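Local coordinates for protein RNA-dependent RNA Polymerase (Bombyx mori cytoplasmic polyhedrosis virus, PDB 6TZ0) that synthesises viral RNA on an RNA template, making plus strands by fully conservative transcription and, after core assembly, probably the complementary minus strands, at residues 358-370 / 702-714. Numbering follows the deposited sequence.
Sequences FPRIEQRLVTRPA and SILNESGFATTAE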
loop_
_atom_site.group_PDB
_atom_site.type_symbol
_atom_site.label_atom_id
_atom_site.label_comp_id
_atom_site.label_asym_id
_atom_site.label_seq_id
_atom_site.Cartn_x
_atom_site.Cartn_y
_atom_site.Cartn_z
ATOM N N PHE A 358 -8.363 11.946 8.039
ATOM C CA PHE A 358 -8.331 12.773 9.242
ATOM C C PHE A 358 -8.519 11.888 10.472
ATOM O O PHE A 358 -9.430 11.057 10.492
ATOM C CB PHE A 358 -9.422 13.840 9.199
ATOM C CG PHE A 358 -9.242 14.943 10.208
ATOM C CD1 PHE A 358 -8.445 16.036 9.917
ATOM C CD2 PHE A 358 -9.830 14.871 11.454
ATOM C CE1 PHE A 358 -8.269 17.049 10.838
ATOM C CE2 PHE A 358 -9.639 15.870 12.383
ATOM C CZ PHE A 358 -8.866 16.962 12.071
ATOM N N PRO A 359 -7.701 12.050 11.512
ATOM C CA PRO A 359 -7.767 11.134 12.656
ATOM C C PRO A 359 -8.974 11.394 13.540
ATOM O O PRO A 359 -9.548 12.483 13.547
ATOM C CB PRO A 359 -6.469 11.430 13.411
ATOM C CG PRO A 359 -6.172 12.825 13.077
ATOM C CD PRO A 359 -6.620 13.035 11.668
ATOM N N ARG A 360 -9.347 10.379 14.312
ATOM C CA ARG A 360 -10.505 10.491 15.185
ATOM C C ARG A 360 -10.344 9.622 16.422
ATOM O O ARG A 360 -9.519 8.709 16.458
ATOM C CB ARG A 360 -11.784 10.125 14.445
ATOM C CG ARG A 360 -11.845 8.714 13.935
ATOM C CD ARG A 360 -13.175 8.537 13.251
ATOM N NE ARG A 360 -13.403 7.186 12.771
ATOM C CZ ARG A 360 -14.556 6.783 12.257
ATOM N NH1 ARG A 360 -15.570 7.632 12.177
ATOM N NH2 ARG A 360 -14.706 5.537 11.838
ATOM N N ILE A 361 -11.064 10.016 17.469
ATOM C CA ILE A 361 -11.033 9.360 18.767
ATOM C C ILE A 361 -12.390 8.777 19.114
ATOM O O ILE A 361 -13.388 9.488 19.128
ATOM C CB ILE A 361 -10.676 10.376 19.865
ATOM C CG1 ILE A 361 -9.164 10.537 19.979
ATOM C CG2 ILE A 361 -11.279 9.963 21.197
ATOM C CD1 ILE A 361 -8.736 11.949 20.293
ATOM N N GLU A 362 -12.422 7.489 19.428
ATOM C CA GLU A 362 -13.677 6.826 19.749
ATOM C C GLU A 362 -13.673 6.065 21.067
ATOM O O GLU A 362 -12.669 5.456 21.429
ATOM C CB GLU A 362 -14.057 5.855 18.627
ATOM C CG GLU A 362 -13.983 6.444 17.229
ATOM C CD GLU A 362 -15.144 7.373 16.931
ATOM O OE1 GLU A 362 -16.304 6.913 16.984
ATOM O OE2 GLU A 362 -14.897 8.565 16.649
ATOM N N GLN A 363 -14.790 6.168 21.791
ATOM C CA GLN A 363 -15.063 5.443 23.047
ATOM C C GLN A 363 -14.307 5.812 24.330
ATOM O O GLN A 363 -14.913 6.034 25.373
ATOM C CB GLN A 363 -15.089 3.912 22.855
ATOM C CG GLN A 363 -15.745 3.427 21.570
ATOM C CD GLN A 363 -17.230 3.199 21.724
ATOM O OE1 GLN A 363 -17.798 3.439 22.786
ATOM N NE2 GLN A 363 -17.869 2.737 20.660
ATOM N N ARG A 364 -12.986 5.849 24.244
ATOM C CA ARG A 364 -12.122 6.077 25.405
ATOM C C ARG A 364 -10.662 6.202 25.007
ATOM O O ARG A 364 -10.246 5.797 23.921
ATOM C CB ARG A 364 -12.203 4.987 26.472
ATOM C CG ARG A 364 -11.960 3.606 25.996
ATOM C CD ARG A 364 -12.250 2.712 27.160
ATOM N NE ARG A 364 -13.547 3.053 27.739
ATOM C CZ ARG A 364 -14.719 2.634 27.280
ATOM N NH1 ARG A 364 -14.782 1.848 26.215
ATOM N NH2 ARG A 364 -15.834 3.010 27.884
ATOM N N LEU A 365 -9.881 6.715 25.951
ATOM C CA LEU A 365 -8.469 6.964 25.726
ATOM C C LEU A 365 -7.636 5.752 26.122
ATOM O O LEU A 365 -7.909 5.091 27.125
ATOM C CB LEU A 365 -8.029 8.178 26.529
ATOM C CG LEU A 365 -8.779 9.460 26.193
ATOM C CD1 LEU A 365 -8.367 10.541 27.146
ATOM C CD2 LEU A 365 -8.496 9.861 24.770
ATOM N N VAL A 366 -6.608 5.472 25.333
ATOM C CA VAL A 366 -5.693 4.366 25.578
ATOM C C VAL A 366 -4.477 4.915 26.309
ATOM O O VAL A 366 -3.897 5.922 25.891
ATOM C CB VAL A 366 -5.301 3.682 24.257
ATOM C CG1 VAL A 366 -4.277 2.603 24.486
ATOM C CG2 VAL A 366 -6.526 3.102 23.598
ATOM N N THR A 367 -4.111 4.283 27.418
ATOM C CA THR A 367 -3.001 4.754 28.231
ATOM C C THR A 367 -1.705 4.053 27.825
ATOM O O THR A 367 -1.636 3.366 26.806
ATOM C CB THR A 367 -3.318 4.569 29.707
ATOM O OG1 THR A 367 -3.638 3.197 29.954
ATOM C CG2 THR A 367 -4.482 5.444 30.098
ATOM N N ARG A 368 -0.663 4.217 28.629
ATOM C CA ARG A 368 0.690 3.837 28.271
ATOM C C ARG A 368 1.182 2.638 29.066
ATOM O O ARG A 368 0.680 2.356 30.158
ATOM C CB ARG A 368 1.627 5.035 28.478
ATOM C CG ARG A 368 1.643 5.669 29.849
ATOM C CD ARG A 368 2.825 5.288 30.687
ATOM N NE ARG A 368 4.096 5.572 30.025
ATOM C CZ ARG A 368 4.675 6.767 29.964
ATOM N NH1 ARG A 368 4.102 7.824 30.513
ATOM N NH2 ARG A 368 5.835 6.903 29.342
ATOM N N PRO A 369 2.143 1.887 28.536
ATOM C CA PRO A 369 2.829 0.889 29.353
ATOM C C PRO A 369 3.874 1.534 30.245
ATOM O O PRO A 369 4.444 2.575 29.923
ATOM C CB PRO A 369 3.490 -0.016 28.310
ATOM C CG PRO A 369 3.722 0.863 27.171
ATOM C CD PRO A 369 2.570 1.813 27.130
ATOM N N ALA A 370 4.114 0.905 31.387
ATOM C CA ALA A 370 5.171 1.370 32.269
ATOM C C ALA A 370 6.531 1.093 31.645
ATOM O O ALA A 370 6.832 -0.032 31.251
ATOM C CB ALA A 370 5.062 0.691 33.628
ATOM N N SER A 702 -16.841 -5.423 23.429
ATOM C CA SER A 702 -16.491 -4.459 24.463
ATOM C C SER A 702 -14.985 -4.286 24.586
ATOM O O SER A 702 -14.515 -3.184 24.878
ATOM C CB SER A 702 -17.078 -4.885 25.802
ATOM O OG SER A 702 -16.452 -6.064 26.266
ATOM N N ILE A 703 -14.211 -5.341 24.335
ATOM C CA ILE A 703 -12.769 -5.182 24.430
ATOM C C ILE A 703 -12.203 -4.497 23.190
ATOM O O ILE A 703 -11.116 -3.915 23.257
ATOM C CB ILE A 703 -12.118 -6.546 24.721
ATOM C CG1 ILE A 703 -10.778 -6.358 25.404
ATOM C CG2 ILE A 703 -11.864 -7.342 23.462
ATOM C CD1 ILE A 703 -10.333 -7.589 26.058
ATOM N N LEU A 704 -12.918 -4.525 22.060
ATOM C CA LEU A 704 -12.535 -3.657 20.949
ATOM C C LEU A 704 -12.915 -2.207 21.217
ATOM O O LEU A 704 -12.200 -1.296 20.792
ATOM C CB LEU A 704 -13.176 -4.134 19.651
ATOM C CG LEU A 704 -12.630 -5.438 19.088
ATOM C CD1 LEU A 704 -13.492 -5.910 17.947
ATOM C CD2 LEU A 704 -11.220 -5.236 18.617
ATOM N N ASN A 705 -14.025 -1.978 21.917
ATOM C CA ASN A 705 -14.411 -0.614 22.266
ATOM C C ASN A 705 -13.464 -0.006 23.291
ATOM O O ASN A 705 -13.197 1.199 23.250
ATOM C CB ASN A 705 -15.839 -0.597 22.797
ATOM C CG ASN A 705 -16.844 -1.007 21.754
ATOM O OD1 ASN A 705 -16.715 -0.664 20.584
ATOM N ND2 ASN A 705 -17.854 -1.757 22.172
ATOM N N GLU A 706 -12.955 -0.822 24.217
ATOM C CA GLU A 706 -11.961 -0.391 25.195
ATOM C C GLU A 706 -10.611 -0.078 24.570
ATOM O O GLU A 706 -9.802 0.607 25.203
ATOM C CB GLU A 706 -11.788 -1.468 26.264
ATOM C CG GLU A 706 -12.917 -1.596 27.258
ATOM C CD GLU A 706 -12.863 -0.550 28.343
ATOM O OE1 GLU A 706 -11.743 -0.161 28.733
ATOM O OE2 GLU A 706 -13.935 -0.119 28.815
ATOM N N SER A 707 -10.345 -0.560 23.362
ATOM C CA SER A 707 -9.093 -0.312 22.670
ATOM C C SER A 707 -9.147 0.922 21.785
ATOM O O SER A 707 -8.168 1.223 21.099
ATOM C CB SER A 707 -8.709 -1.528 21.835
ATOM O OG SER A 707 -7.513 -1.282 21.128
ATOM N N GLY A 708 -10.261 1.641 21.787
ATOM C CA GLY A 708 -10.354 2.873 21.037
ATOM C C GLY A 708 -10.893 2.741 19.632
ATOM O O GLY A 708 -10.529 3.534 18.759
ATOM N N PHE A 709 -11.760 1.768 19.385
ATOM C CA PHE A 709 -12.352 1.591 18.070
ATOM C C PHE A 709 -13.866 1.625 18.181
ATOM O O PHE A 709 -14.428 1.331 19.237
ATOM C CB PHE A 709 -11.923 0.277 17.428
ATOM C CG PHE A 709 -10.443 0.139 17.272
ATOM C CD1 PHE A 709 -9.762 0.882 16.331
ATOM C CD2 PHE A 709 -9.740 -0.771 18.039
ATOM C CE1 PHE A 709 -8.398 0.753 16.185
ATOM C CE2 PHE A 709 -8.379 -0.908 17.893
ATOM C CZ PHE A 709 -7.709 -0.147 16.963
ATOM N N ALA A 710 -14.519 2.011 17.090
ATOM C CA ALA A 710 -15.963 1.907 16.972
ATOM C C ALA A 710 -16.290 0.703 16.104
ATOM O O ALA A 710 -15.693 0.519 15.038
ATOM C CB ALA A 710 -16.560 3.179 16.376
ATOM N N THR A 711 -17.213 -0.129 16.568
ATOM C CA THR A 711 -17.544 -1.373 15.892
ATOM C C THR A 711 -19.028 -1.418 15.573
ATOM O O THR A 711 -19.862 -1.008 16.386
ATOM C CB THR A 711 -17.175 -2.599 16.741
ATOM O OG1 THR A 711 -17.894 -2.559 17.980
ATOM C CG2 THR A 711 -15.683 -2.645 17.020
ATOM N N THR A 712 -19.349 -1.910 14.384
ATOM C CA THR A 712 -20.705 -2.307 14.038
ATOM C C THR A 712 -20.753 -3.828 14.066
ATOM O O THR A 712 -19.950 -4.490 13.401
ATOM C CB THR A 712 -21.116 -1.777 12.665
ATOM O OG1 THR A 712 -21.021 -0.349 12.654
ATOM C CG2 THR A 712 -22.547 -2.174 12.360
ATOM N N ALA A 713 -21.677 -4.377 14.842
ATOM C CA ALA A 713 -21.744 -5.814 15.086
ATOM C C ALA A 713 -22.820 -6.427 14.202
ATOM O O ALA A 713 -23.990 -6.480 14.582
ATOM C CB ALA A 713 -22.022 -6.095 16.558
ATOM N N GLU A 714 -22.427 -6.906 13.031
ATOM C CA GLU A 714 -23.315 -7.719 12.210
ATOM C C GLU A 714 -22.966 -9.182 12.482
ATOM O O GLU A 714 -21.969 -9.717 11.992
ATOM C CB GLU A 714 -23.265 -7.313 10.732
ATOM C CG GLU A 714 -21.911 -7.231 10.045
ATOM C CD GLU A 714 -22.014 -6.752 8.612
ATOM O OE1 GLU A 714 -23.139 -6.436 8.171
ATOM O OE2 GLU A 714 -20.973 -6.698 7.925
#
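R364 lays its guanidinium flat over the carboxylate of E706, the two planes only 8° apart. E706 OE2 sits above the centre of the group, 3.2 Å from R364 CZ, a stacked salt bridge with no N-H pointed at the oxygen. At the guanidinium edge, R364 NH1 makes a weak, bent hydrogen bond (3.4 Å) to N705 O. In the arginine, chi1 of 54° sets CG between backbone N and carbonyl carbon, and a bend at chi3 folds the end over the last turn before G708. N705 O also accepts a weak bond from G708 N within a Schellman motif.

Q363 crosses the same turn with aliphatic carbon: its CB lies 3.3 Å from N705 O, and its CG 3.4 Å from F709 O. G708 CA offers a C-H to E362 O at 3.5 Å, and the E362 carboxylate lies alongside the A710 methyl, E362 OE1 3.8 Å from A710 CB. V366 CG2 rests on S707 O.

Past the turn, A710 pairs by backbone with A549, and F709 packs on V548, a magnesium-binding residue, though no ion is bound here. Strand 711-716 is an outer strand of an antiparallel sheet, beside strand 541-548 with D547 and V548, consistent with the polymerase palm. The 358-370 loop is thus fastened by one stacked ion pair and carbon packed on backbone carbonyls; the one cross-segment hydrogen bond is weak.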